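Local coordinates for protein ancestral congerin Con-anc (PDB 3AJY) that binds beta-galactosides such as lactose, probably acting as a galectin of the fish congerin lineage in a reconstructed ancestral form, at residues F12-F17 against K114-N119; F31-G36 against L46-N51; S41-L46 against N95-E100; Q73-F78 against H105-P110. All coordinates share one frame; numbering follows the deposited sequence.

Interaction 1 of 4, residues F12-F17 against K114-N119; sequences FKVGKF and KKEALN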
# COMPACT_ATOMS: atom_id res chain seq x y z
N PHE A 12 -9.72 0.04 4.26
CA PHE A 12 -9.32 0.03 5.67
C PHE A 12 -10.54 0.36 6.50
O PHE A 12 -10.82 1.53 6.80
CB PHE A 12 -8.12 0.98 5.94
CG PHE A 12 -7.56 0.90 7.36
CD1 PHE A 12 -7.66 -0.28 8.11
CD2 PHE A 12 -6.92 2.02 7.93
CE1 PHE A 12 -7.13 -0.37 9.41
CE2 PHE A 12 -6.39 1.95 9.23
CZ PHE A 12 -6.50 0.75 9.98
N LYS A 13 -11.29 -0.68 6.81
CA LYS A 13 -12.56 -0.54 7.50
C LYS A 13 -12.50 -1.33 8.81
O LYS A 13 -11.53 -2.02 9.06
CB LYS A 13 -13.71 -1.02 6.60
CG LYS A 13 -13.68 -2.52 6.25
CD LYS A 13 -14.90 -2.87 5.40
CE LYS A 13 -14.82 -4.30 4.88
NZ LYS A 13 -15.78 -4.45 3.74
N VAL A 14 -13.52 -1.19 9.66
CA VAL A 14 -13.56 -1.91 10.95
C VAL A 14 -13.28 -3.41 10.74
O VAL A 14 -13.87 -4.04 9.85
CB VAL A 14 -14.92 -1.70 11.70
CG1 VAL A 14 -15.01 -2.55 12.98
CG2 VAL A 14 -15.14 -0.23 12.01
N GLY A 15 -12.37 -3.96 11.54
CA GLY A 15 -11.99 -5.37 11.43
C GLY A 15 -10.83 -5.67 10.50
O GLY A 15 -10.33 -6.80 10.48
N LYS A 16 -10.41 -4.68 9.70
CA LYS A 16 -9.23 -4.85 8.86
C LYS A 16 -7.98 -4.42 9.63
O LYS A 16 -8.06 -3.56 10.51
CB LYS A 16 -9.37 -4.08 7.54
CG LYS A 16 -10.44 -4.66 6.60
CD LYS A 16 -10.00 -6.02 6.02
CE LYS A 16 -11.18 -6.82 5.50
NZ LYS A 16 -10.66 -7.99 4.75
N PHE A 17 -6.85 -5.03 9.30
CA PHE A 17 -5.59 -4.77 9.98
C PHE A 17 -4.59 -4.14 9.03
O PHE A 17 -4.24 -4.72 8.01
CB PHE A 17 -5.01 -6.08 10.55
CG PHE A 17 -5.81 -6.65 11.68
CD1 PHE A 17 -7.02 -7.30 11.44
CD2 PHE A 17 -5.34 -6.54 12.99
CE1 PHE A 17 -7.75 -7.84 12.50
CE2 PHE A 17 -6.08 -7.07 14.06
CZ PHE A 17 -7.29 -7.72 13.80
N LYS A 114 -15.80 8.71 15.05
CA LYS A 114 -16.70 7.58 14.83
C LYS A 114 -16.61 7.09 13.39
O LYS A 114 -17.63 6.81 12.75
CB LYS A 114 -18.13 7.97 15.21
CG LYS A 114 -18.25 8.40 16.68
CD LYS A 114 -19.66 8.82 17.07
CE LYS A 114 -19.73 9.03 18.59
NZ LYS A 114 -21.07 8.69 19.16
N LYS A 115 -15.39 7.03 12.88
CA LYS A 115 -15.12 6.57 11.53
C LYS A 115 -15.24 5.05 11.44
O LYS A 115 -14.86 4.35 12.37
CB LYS A 115 -13.75 7.06 11.07
CG LYS A 115 -13.69 8.57 10.82
CD LYS A 115 -14.63 8.95 9.67
CE LYS A 115 -14.92 10.44 9.64
NZ LYS A 115 -13.74 11.24 9.21
N GLU A 116 -15.78 4.57 10.32
CA GLU A 116 -15.97 3.15 10.04
C GLU A 116 -14.98 2.69 8.97
O GLU A 116 -14.73 1.48 8.81
CB GLU A 116 -17.41 2.90 9.56
CG GLU A 116 -18.46 3.12 10.65
CD GLU A 116 -19.14 1.83 11.12
OE1 GLU A 116 -18.55 0.72 10.98
OE2 GLU A 116 -20.29 1.92 11.63
N ALA A 117 -14.43 3.66 8.24
CA ALA A 117 -13.47 3.41 7.19
C ALA A 117 -12.56 4.62 7.03
O ALA A 117 -13.04 5.77 7.15
CB ALA A 117 -14.18 3.13 5.88
N LEU A 118 -11.27 4.38 6.78
CA LEU A 118 -10.28 5.45 6.56
C LEU A 118 -9.65 5.35 5.18
O LEU A 118 -9.27 4.27 4.76
CB LEU A 118 -9.18 5.43 7.64
CG LEU A 118 -9.68 5.45 9.09
CD1 LEU A 118 -8.50 5.32 10.04
CD2 LEU A 118 -10.50 6.71 9.38
N ASN A 119 -9.52 6.49 4.49
CA ASN A 119 -9.09 6.49 3.09
C ASN A 119 -7.71 7.09 2.82
O ASN A 119 -7.25 7.13 1.67
CB ASN A 119 -10.13 7.17 2.19
CG ASN A 119 -11.46 6.44 2.21
OD1 ASN A 119 -11.65 5.42 1.51
ND2 ASN A 119 -12.42 6.97 2.99
O HOH W 1 -9.69 2.61 3.05
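The carbonyl oxygen of Phe-12 takes the backbone N-H of Leu-118 in a nearly straight bond: Leu-118 N to Phe-12 O is 2.9 Å, with 166° at the hydrogen. The same oxygen also receives a CA-H contact, Ala-117 CA to Phe-12 O at 3.3 Å. Two residues along, Val-14 N donates to Glu-116 O over 3.1 Å, but this bond is bent (142°) and the donor is tilted out of the carbonyl plane. Glu-116 O is in turn approached by the CA of Lys-13 at 3.2 Å, which repeats the pattern at the other end of the pair. Between these bonds Lys-13 and Ala-117 form an antiparallel non-hydrogen-bonded pair, their CA atoms 4.1 Å apart. The result is a short, weakly bonded ribbon that adds strand 12-13, outermost within this chain, to the six-stranded sheet of the galectin beta-sandwich, beside strand 117-125. Asn-119 makes backbone hydrogen bonds to the second subunit. The ribbon stops abruptly, because a type II turn from Lys-13 to Lys-16 leads the chain away, with Gly-15 at its third position.

On the inner face, Phe-12 and Leu-118 lie side by side and point the same way. With CG anti to the backbone N (chi1 -174°), the Phe-12 ring runs alongside the leucine, and its CE2 comes 4.1 Å from Leu-118 CD1. Phe-92 meets the same phenylalanine edge-to-face, and Ile-90 also packs on it. At the exposed end, the CG2 methyl of Val-14 touches carboxylate oxygen OE1 of Glu-116 at 3.7 Å.

Interaction 2 of 4, residues F31-G36 against L46-N51; sequences FSINVG and LDHRFN. With BGC (beta-D-glucopyranose), chain C; GAL (beta-D-galactopyranose), chain B.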
# COMPACT_ATOMS: atom_id res chain seq x y z
N PHE A 31 9.08 10.29 14.00
CA PHE A 31 8.38 9.92 12.79
C PHE A 31 6.95 9.56 13.16
O PHE A 31 6.69 9.10 14.28
CB PHE A 31 9.11 8.81 12.01
CG PHE A 31 8.84 7.42 12.52
CD1 PHE A 31 9.51 6.93 13.63
CD2 PHE A 31 7.92 6.60 11.86
CE1 PHE A 31 9.26 5.63 14.10
CE2 PHE A 31 7.67 5.30 12.33
CZ PHE A 31 8.34 4.83 13.45
N SER A 32 6.02 9.77 12.23
CA SER A 32 4.60 9.56 12.49
C SER A 32 3.92 8.69 11.46
O SER A 32 4.33 8.62 10.30
CB SER A 32 3.84 10.88 12.63
OG SER A 32 3.88 11.62 11.43
N ILE A 33 2.91 7.96 11.92
CA ILE A 33 1.99 7.26 11.06
C ILE A 33 0.68 8.00 11.22
O ILE A 33 0.29 8.32 12.33
CB ILE A 33 1.85 5.76 11.48
CG1 ILE A 33 3.21 5.06 11.36
CG2 ILE A 33 0.74 5.07 10.67
CD1 ILE A 33 3.90 5.21 9.96
N ASN A 34 0.04 8.31 10.10
CA ASN A 34 -1.19 9.10 10.09
C ASN A 34 -2.28 8.43 9.27
O ASN A 34 -2.07 8.08 8.11
CB ASN A 34 -0.91 10.48 9.52
CG ASN A 34 0.26 11.14 10.19
OD1 ASN A 34 0.15 11.59 11.34
ND2 ASN A 34 1.38 11.21 9.50
N VAL A 35 -3.45 8.26 9.87
CA VAL A 35 -4.55 7.69 9.14
C VAL A 35 -5.81 8.52 9.35
O VAL A 35 -6.11 8.93 10.46
CB VAL A 35 -4.76 6.19 9.49
CG1 VAL A 35 -3.53 5.38 9.06
CG2 VAL A 35 -4.97 6.01 10.97
N GLY A 36 -6.54 8.77 8.25
CA GLY A 36 -7.76 9.54 8.33
C GLY A 36 -8.37 9.76 6.96
O GLY A 36 -8.54 8.82 6.19
N LEU A 46 0.11 9.03 14.98
CA LEU A 46 0.94 8.30 15.90
C LEU A 46 2.39 8.79 15.75
O LEU A 46 3.10 8.37 14.85
CB LEU A 46 0.78 6.80 15.59
CG LEU A 46 1.41 5.69 16.41
CD1 LEU A 46 0.76 5.59 17.80
CD2 LEU A 46 1.26 4.37 15.63
N ASP A 47 2.81 9.70 16.64
CA ASP A 47 4.11 10.37 16.51
C ASP A 47 5.10 9.76 17.49
O ASP A 47 4.91 9.83 18.71
CB ASP A 47 3.96 11.88 16.77
CG ASP A 47 5.06 12.72 16.11
OD1 ASP A 47 5.66 12.27 15.11
OD2 ASP A 47 5.31 13.87 16.56
N HIS A 48 6.15 9.15 16.96
CA HIS A 48 7.19 8.50 17.77
C HIS A 48 8.35 9.45 17.90
O HIS A 48 9.14 9.63 16.97
CB HIS A 48 7.64 7.20 17.13
CG HIS A 48 6.49 6.35 16.68
ND1 HIS A 48 5.87 6.53 15.46
CD2 HIS A 48 5.83 5.34 17.30
CE1 HIS A 48 4.90 5.64 15.34
NE2 HIS A 48 4.85 4.91 16.44
N ARG A 49 8.43 10.06 19.06
CA ARG A 49 9.37 11.15 19.28
C ARG A 49 10.56 10.65 20.07
O ARG A 49 10.47 10.40 21.28
CB ARG A 49 8.67 12.32 19.98
CG ARG A 49 7.23 12.44 19.61
CD ARG A 49 6.79 13.76 19.07
NE ARG A 49 6.29 14.66 20.09
CZ ARG A 49 5.31 15.55 19.95
NH1 ARG A 49 4.59 15.68 18.84
NH2 ARG A 49 5.02 16.33 20.98
N PHE A 50 11.68 10.48 19.38
CA PHE A 50 12.94 10.23 20.03
C PHE A 50 13.33 11.45 20.85
O PHE A 50 13.71 11.35 22.02
CB PHE A 50 14.01 9.93 18.98
CG PHE A 50 13.67 8.77 18.09
CD1 PHE A 50 12.96 8.97 16.90
CD2 PHE A 50 14.03 7.47 18.44
CE1 PHE A 50 12.64 7.90 16.07
CE2 PHE A 50 13.71 6.40 17.62
CZ PHE A 50 13.01 6.61 16.45
N ASN A 51 13.21 12.62 20.23
CA ASN A 51 13.66 13.85 20.85
C ASN A 51 12.89 14.98 20.18
O ASN A 51 13.24 15.38 19.07
CB ASN A 51 15.18 14.00 20.64
CG ASN A 51 15.71 15.39 21.02
OD1 ASN A 51 15.43 15.89 22.11
ND2 ASN A 51 16.49 15.99 20.12
C2 BGC C . 3.01 20.06 22.25
C3 BGC C . 3.44 19.43 20.93
C4 BGC C . 2.89 20.19 19.71
C5 BGC C . 3.21 21.69 19.89
C6 BGC C . 2.74 22.62 18.78
C1 BGC C . 3.33 21.55 22.20
O1 BGC C . 2.86 22.15 23.36
O2 BGC C . 3.69 19.45 23.32
O3 BGC C . 3.01 18.10 20.96
O4 BGC C . 3.55 19.71 18.56
O5 BGC C . 2.65 22.12 21.10
O6 BGC C . 1.35 22.45 18.64
C1 GAL B . 2.65 19.26 17.55
C2 GAL B . 3.49 18.99 16.31
C3 GAL B . 2.64 18.38 15.19
C4 GAL B . 1.86 17.17 15.72
C5 GAL B . 1.06 17.57 16.97
C6 GAL B . 0.24 16.41 17.57
O2 GAL B . 4.07 20.20 15.87
O3 GAL B . 3.51 17.99 14.14
O4 GAL B . 2.76 16.13 16.03
O5 GAL B . 1.92 18.10 17.95
O6 GAL B . -0.56 16.88 18.64
O HOH W 2 5.78 13.38 12.52
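The beta hairpin of strands 30-35 and 41-52 lies in the carbohydrate-binding sheet of the galectin sandwich, and this contact joins its two arms. The strand axes run antiparallel, 4.5 Å apart at closest approach. Phe-31 with His-48 and Ile-33 with Leu-46 are hydrogen-bonded pairs, with Ser-32 opposite Asp-47 between them.

Phe-31 O is gripped twice by one residue: His-48 N donates over 2.7 Å and the imidazole His-48 ND1 over 2.9 Å, from opposite faces of the carbonyl plane. The second bond fixes the imidazole's rotation, with the oxygen near the ring plane. With CG between backbone N and carbonyl carbon (chi1 82°), the Phe-31 ring offers one face to the imidazole, ND1 over it and displaced toward the rim, in an offset stack, centroids 4.5 Å apart and planes at 21°. Phe-80 meets both rings edge-to-face on the core side.

The other face looks to the sugar. A water joins Ser-32 OG to Asp-47 OD1, while Asp-47 OD2 makes salt bridges to Arg-30 and to Arg-49. Arg-49 NH1, 3.0 Å from Asp-47 OD2, meets its anti lone pair in the guanidinium plane. The Asp-47 carboxylate, itself part of the pocket, thus orients the arginine, whose NH2 also pairs with Asp-55. Arg-49 NH2 points almost straight at the glucose, 2.7 Å from BGC O3 with 173° at the hydrogen.

Interaction 3 of 4, residues S41-L46 against N95-E100; sequences SLSLHL and NKFYIE. With GAL (beta-D-galactopyranose), chain B.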
# COMPACT_ATOMS: atom_id res chain seq x y z
N SER A 41 -6.84 16.02 8.13
CA SER A 41 -8.05 15.47 8.75
C SER A 41 -7.79 14.01 9.12
O SER A 41 -7.97 13.10 8.31
CB SER A 41 -9.24 15.60 7.80
OG SER A 41 -10.44 15.27 8.45
N LEU A 42 -7.35 13.81 10.36
CA LEU A 42 -6.78 12.55 10.77
C LEU A 42 -7.51 12.04 11.97
O LEU A 42 -7.76 12.79 12.92
CB LEU A 42 -5.30 12.71 11.13
CG LEU A 42 -4.30 13.29 10.13
CD1 LEU A 42 -2.95 13.39 10.83
CD2 LEU A 42 -4.20 12.40 8.88
N SER A 43 -7.85 10.75 11.92
CA SER A 43 -8.38 10.04 13.08
C SER A 43 -7.29 9.62 14.04
O SER A 43 -7.52 9.55 15.26
CB SER A 43 -9.19 8.82 12.63
OG SER A 43 -10.47 9.22 12.16
N LEU A 44 -6.11 9.30 13.50
CA LEU A 44 -4.99 8.82 14.32
C LEU A 44 -3.69 9.37 13.77
O LEU A 44 -3.35 9.10 12.63
CB LEU A 44 -4.89 7.29 14.31
CG LEU A 44 -4.39 6.48 15.52
CD1 LEU A 44 -3.70 5.17 15.08
CD2 LEU A 44 -3.52 7.24 16.51
N HIS A 45 -2.98 10.11 14.60
CA HIS A 45 -1.63 10.58 14.31
C HIS A 45 -0.79 9.91 15.40
O HIS A 45 -0.97 10.18 16.58
CB HIS A 45 -1.60 12.10 14.42
CG HIS A 45 -0.24 12.70 14.59
ND1 HIS A 45 0.68 12.75 13.56
CD2 HIS A 45 0.32 13.36 15.63
CE1 HIS A 45 1.77 13.39 13.98
NE2 HIS A 45 1.58 13.76 15.24
N LEU A 46 0.11 9.03 14.98
CA LEU A 46 0.94 8.30 15.90
C LEU A 46 2.39 8.79 15.75
O LEU A 46 3.10 8.37 14.85
CB LEU A 46 0.78 6.80 15.59
CG LEU A 46 1.41 5.69 16.41
CD1 LEU A 46 0.76 5.59 17.80
CD2 LEU A 46 1.26 4.37 15.63
N ASN A 95 -15.37 2.57 18.40
CA ASN A 95 -14.99 3.24 19.64
C ASN A 95 -13.50 3.54 19.77
O ASN A 95 -13.11 4.61 20.27
CB ASN A 95 -15.47 2.43 20.85
CG ASN A 95 -16.98 2.28 20.90
OD1 ASN A 95 -17.73 3.26 20.77
ND2 ASN A 95 -17.44 1.05 21.08
N LYS A 96 -12.67 2.60 19.34
CA LYS A 96 -11.23 2.66 19.60
C LYS A 96 -10.36 2.26 18.41
O LYS A 96 -10.78 1.49 17.55
CB LYS A 96 -10.88 1.77 20.80
CG LYS A 96 -11.43 2.27 22.12
CD LYS A 96 -10.68 1.68 23.29
CE LYS A 96 -11.49 0.60 24.02
NZ LYS A 96 -11.06 0.53 25.47
N PHE A 97 -9.15 2.80 18.38
CA PHE A 97 -8.07 2.28 17.54
C PHE A 97 -7.23 1.37 18.42
O PHE A 97 -7.04 1.66 19.59
CB PHE A 97 -7.19 3.41 16.98
CG PHE A 97 -7.84 4.15 15.85
CD1 PHE A 97 -7.72 3.68 14.54
CD2 PHE A 97 -8.61 5.27 16.09
CE1 PHE A 97 -8.34 4.33 13.49
CE2 PHE A 97 -9.25 5.93 15.05
CZ PHE A 97 -9.11 5.46 13.75
N TYR A 98 -6.74 0.27 17.85
CA TYR A 98 -5.86 -0.64 18.58
C TYR A 98 -4.54 -0.75 17.84
O TYR A 98 -4.51 -1.19 16.69
CB TYR A 98 -6.49 -2.02 18.72
CG TYR A 98 -7.88 -1.96 19.29
CD1 TYR A 98 -8.99 -1.76 18.47
CD2 TYR A 98 -8.09 -2.09 20.67
CE1 TYR A 98 -10.28 -1.71 19.00
CE2 TYR A 98 -9.38 -2.04 21.20
CZ TYR A 98 -10.46 -1.85 20.36
OH TYR A 98 -11.73 -1.78 20.89
N ILE A 99 -3.47 -0.33 18.49
CA ILE A 99 -2.15 -0.22 17.86
C ILE A 99 -1.16 -1.22 18.49
O ILE A 99 -0.97 -1.21 19.70
CB ILE A 99 -1.59 1.21 18.01
CG1 ILE A 99 -2.54 2.27 17.44
CG2 ILE A 99 -0.22 1.32 17.37
CD1 ILE A 99 -3.24 3.15 18.47
N GLU A 100 -0.54 -2.07 17.66
CA GLU A 100 0.52 -2.98 18.13
C GLU A 100 1.89 -2.64 17.53
O GLU A 100 2.05 -2.58 16.32
CB GLU A 100 0.19 -4.46 17.86
CG GLU A 100 1.23 -5.44 18.46
CD GLU A 100 0.88 -6.92 18.25
OE1 GLU A 100 0.17 -7.25 17.27
OE2 GLU A 100 1.32 -7.76 19.08
C1 GAL B . 2.65 19.26 17.55
C2 GAL B . 3.49 18.99 16.31
C3 GAL B . 2.64 18.38 15.19
C4 GAL B . 1.86 17.17 15.72
C5 GAL B . 1.06 17.57 16.97
C6 GAL B . 0.24 16.41 17.57
O2 GAL B . 4.07 20.20 15.87
O3 GAL B . 3.51 17.99 14.14
O4 GAL B . 2.76 16.13 16.03
O5 GAL B . 1.92 18.10 17.95
O6 GAL B . -0.56 16.88 18.64
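Strands 44-46 and 96-100 face each other across the sandwich, their axes 10.3 Å apart and their N-to-C directions differing by 26°. No hydrogen bond spans this spacing, so the two sheets meet here mainly through side chains. A classic beta bulge, in which Ser-43 and Leu-44 both face Val-35, directs both of these side chains toward the opposite strand.

Ser-43 uses its CB, 3.5 Å from Phe-97 CZ at the far end of the ring. Leu-44 slides past Phe-97 in the opposite direction and sets its branch point over one face of the ring, displaced toward the rim, with Leu-44 CG 4.2 Å from Phe-97 CG. Beyond it, Leu-44 meets Ile-99 tip to tip, CD1 to CG1 at 3.9 Å. Ile-99 divides its branches: CG2, anti to the backbone N, reaches Leu-46 CD2 at 3.8 Å. Ile-88 and Ile-90 of strand 85-92 flank the cluster.

His-45, between the two leucines, serves the sugar face: its NE2 is 2.8 Å from GAL O4, and Asn-34 holds its ND1. With no hydrogen bond across it, the contact rests on apolar surfaces, while strand alternation turns the polar His-45 to galactose on the other face.

Interaction 4 of 4, residues Q73-F78 against H105-P110; sequences QRSKNF and HKLEFP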
# COMPACT_ATOMS: atom_id res chain seq x y z
N GLN A 73 -2.46 12.40 23.64
CA GLN A 73 -2.25 11.34 24.62
C GLN A 73 -0.81 10.87 24.45
O GLN A 73 -0.24 10.98 23.36
CB GLN A 73 -3.22 10.17 24.39
CG GLN A 73 -4.68 10.59 24.44
CD GLN A 73 -5.67 9.44 24.67
OE1 GLN A 73 -5.30 8.25 24.63
NE2 GLN A 73 -6.93 9.80 24.91
N ARG A 74 -0.22 10.37 25.53
CA ARG A 74 1.18 10.00 25.51
C ARG A 74 1.43 8.62 26.05
O ARG A 74 0.70 8.14 26.93
CB ARG A 74 2.01 11.01 26.30
CG ARG A 74 2.26 12.28 25.52
CD ARG A 74 3.10 13.27 26.29
NE ARG A 74 3.59 14.34 25.42
CZ ARG A 74 2.82 15.28 24.87
NH1 ARG A 74 1.51 15.29 25.09
NH2 ARG A 74 3.37 16.23 24.10
N SER A 75 2.48 8.00 25.54
CA SER A 75 2.93 6.72 26.03
C SER A 75 4.46 6.65 26.06
O SER A 75 5.13 7.13 25.15
CB SER A 75 2.36 5.60 25.17
OG SER A 75 3.09 4.41 25.36
N LYS A 76 4.99 6.02 27.11
CA LYS A 76 6.43 5.83 27.25
C LYS A 76 6.93 4.48 26.73
O LYS A 76 8.13 4.19 26.78
CB LYS A 76 6.86 6.06 28.71
CG LYS A 76 6.75 7.52 29.17
CD LYS A 76 7.94 8.35 28.70
CE LYS A 76 7.91 9.76 29.27
NZ LYS A 76 6.80 10.62 28.72
N ASN A 77 6.01 3.67 26.21
CA ASN A 77 6.35 2.46 25.45
C ASN A 77 7.05 2.83 24.16
O ASN A 77 6.41 3.27 23.23
CB ASN A 77 5.09 1.68 25.08
CG ASN A 77 4.58 0.82 26.21
OD1 ASN A 77 5.10 0.87 27.34
ND2 ASN A 77 3.55 0.01 25.91
N PHE A 78 8.36 2.63 24.10
CA PHE A 78 9.11 3.10 22.96
C PHE A 78 10.16 2.10 22.46
O PHE A 78 11.31 2.13 22.91
CB PHE A 78 9.75 4.45 23.30
CG PHE A 78 10.05 5.29 22.11
CD1 PHE A 78 11.29 5.21 21.49
CD2 PHE A 78 9.10 6.17 21.60
CE1 PHE A 78 11.57 5.99 20.38
CE2 PHE A 78 9.38 6.95 20.50
CZ PHE A 78 10.61 6.86 19.89
N HIS A 105 4.30 -4.32 22.32
CA HIS A 105 3.64 -3.25 23.06
C HIS A 105 2.35 -2.85 22.36
O HIS A 105 2.29 -2.85 21.13
CB HIS A 105 4.54 -2.02 23.18
CG HIS A 105 5.51 -2.08 24.33
ND1 HIS A 105 6.81 -1.66 24.22
CD2 HIS A 105 5.35 -2.51 25.61
CE1 HIS A 105 7.43 -1.83 25.38
NE2 HIS A 105 6.56 -2.35 26.24
N LYS A 106 1.34 -2.51 23.15
CA LYS A 106 0.03 -2.18 22.61
C LYS A 106 -0.50 -0.86 23.16
O LYS A 106 -0.27 -0.52 24.31
CB LYS A 106 -0.95 -3.34 22.86
CG LYS A 106 -0.75 -4.47 21.86
CD LYS A 106 -1.61 -5.69 22.17
CE LYS A 106 -1.44 -6.77 21.11
NZ LYS A 106 -1.59 -8.12 21.75
N LEU A 107 -1.19 -0.13 22.29
CA LEU A 107 -1.78 1.15 22.63
C LEU A 107 -3.23 1.19 22.16
O LEU A 107 -3.63 0.41 21.30
CB LEU A 107 -1.02 2.30 21.95
CG LEU A 107 0.49 2.43 22.15
CD1 LEU A 107 0.96 3.75 21.55
CD2 LEU A 107 0.83 2.38 23.62
N GLU A 108 -3.99 2.12 22.73
CA GLU A 108 -5.35 2.37 22.31
C GLU A 108 -5.59 3.87 22.25
O GLU A 108 -4.98 4.64 22.99
CB GLU A 108 -6.35 1.72 23.27
CG GLU A 108 -6.21 0.22 23.35
CD GLU A 108 -7.25 -0.42 24.27
OE1 GLU A 108 -7.33 -1.67 24.26
OE2 GLU A 108 -7.98 0.33 24.97
N PHE A 109 -6.50 4.27 21.38
CA PHE A 109 -6.82 5.67 21.16
C PHE A 109 -8.27 5.75 20.74
O PHE A 109 -8.70 4.98 19.89
CB PHE A 109 -5.91 6.27 20.06
CG PHE A 109 -5.99 7.78 19.95
CD1 PHE A 109 -5.43 8.59 20.93
CD2 PHE A 109 -6.61 8.38 18.87
CE1 PHE A 109 -5.50 9.98 20.85
CE2 PHE A 109 -6.69 9.78 18.76
CZ PHE A 109 -6.13 10.57 19.76
N PRO A 110 -9.03 6.66 21.34
CA PRO A 110 -10.41 6.87 20.93
C PRO A 110 -10.63 7.13 19.43
O PRO A 110 -9.87 7.87 18.79
CB PRO A 110 -10.86 8.09 21.74
CG PRO A 110 -9.61 8.68 22.35
CD PRO A 110 -8.65 7.53 22.48
O HOH W 3 -6.85 6.08 25.46
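Asn-77 lays its side-chain amide flat on the imidazole of His-105, and here the contact is most closely packed. Amide and ring planes are 24° apart, and Asn-77 CG sits 3.4 Å above the ring, over its centre. The nearest approach is Asn-77 ND2 to His-105 CD2 at 3.1 Å, a stacking contact and not a hydrogen bond. Asn-77 CB adds a CH-pi contact, 4.0 Å from the ring centroid. A side-chain-to-backbone bond fixes the chain at Asn-77: Ser-75 OG accepts from Asn-77 N over 3.1 Å in an ST turn, just where strand 73-75 ends. The OG of Ser-75, anti to the backbone N (chi1 162°), also rests against methyl CD2 of Leu-107 at 3.5 Å.

Strands 73-75 and 106-110 are edge strands of the two different sheets of the galectin sandwich. Their axes run antiparallel but lie 9.3 Å apart, and the contact closes one side of the sandwich without a direct hydrogen bond. Behind it, Ile-59 packs on Leu-107 and Leu-61 on Phe-109. Arg-74 points away from strand 106-110, toward the glycan pocket, where Glu-72 and Asp-55 pair with it.

The looser part is the water-bound amide end of Gln-73. Its extended chain still packs on the buried Phe-109, crossing it obliquely with Gln-73 CG 3.7 Å from Phe-109 CE1 and the amide steeply inclined to the ring at 71°. The amide nitrogen ends against the Pro-110 ring, while a water donates to Gln-73 OE1 at 2.8 Å and reaches Glu-108 O through a weak bond.

In the fold
All four contacts belong to one galectin beta-sandwich. Interactions 1 and 2 join neighbouring strands of its six-stranded sheet, while interactions 3 and 4 bridge the gap to the five-stranded sheet. Centres of 1 and 2 are about 19 Å apart; the centre of interaction 3 lies about 10 Å from those of 1 and 4. Along the chain, interaction 1 encloses the others, 3 crosses 2 and 4, and 2 closes before 4 opens. Interactions 2 and 3 share Leu-46 and are tied by Asn-34 to His-45; strand 41-52 thus has one face in the core and the other toward the galactose. Interactions 2 and 4 touch through Phe-50 and Phe-78; Arg-49 and Arg-74, like charges set close, both reach the glucose (Arg-74 weakly).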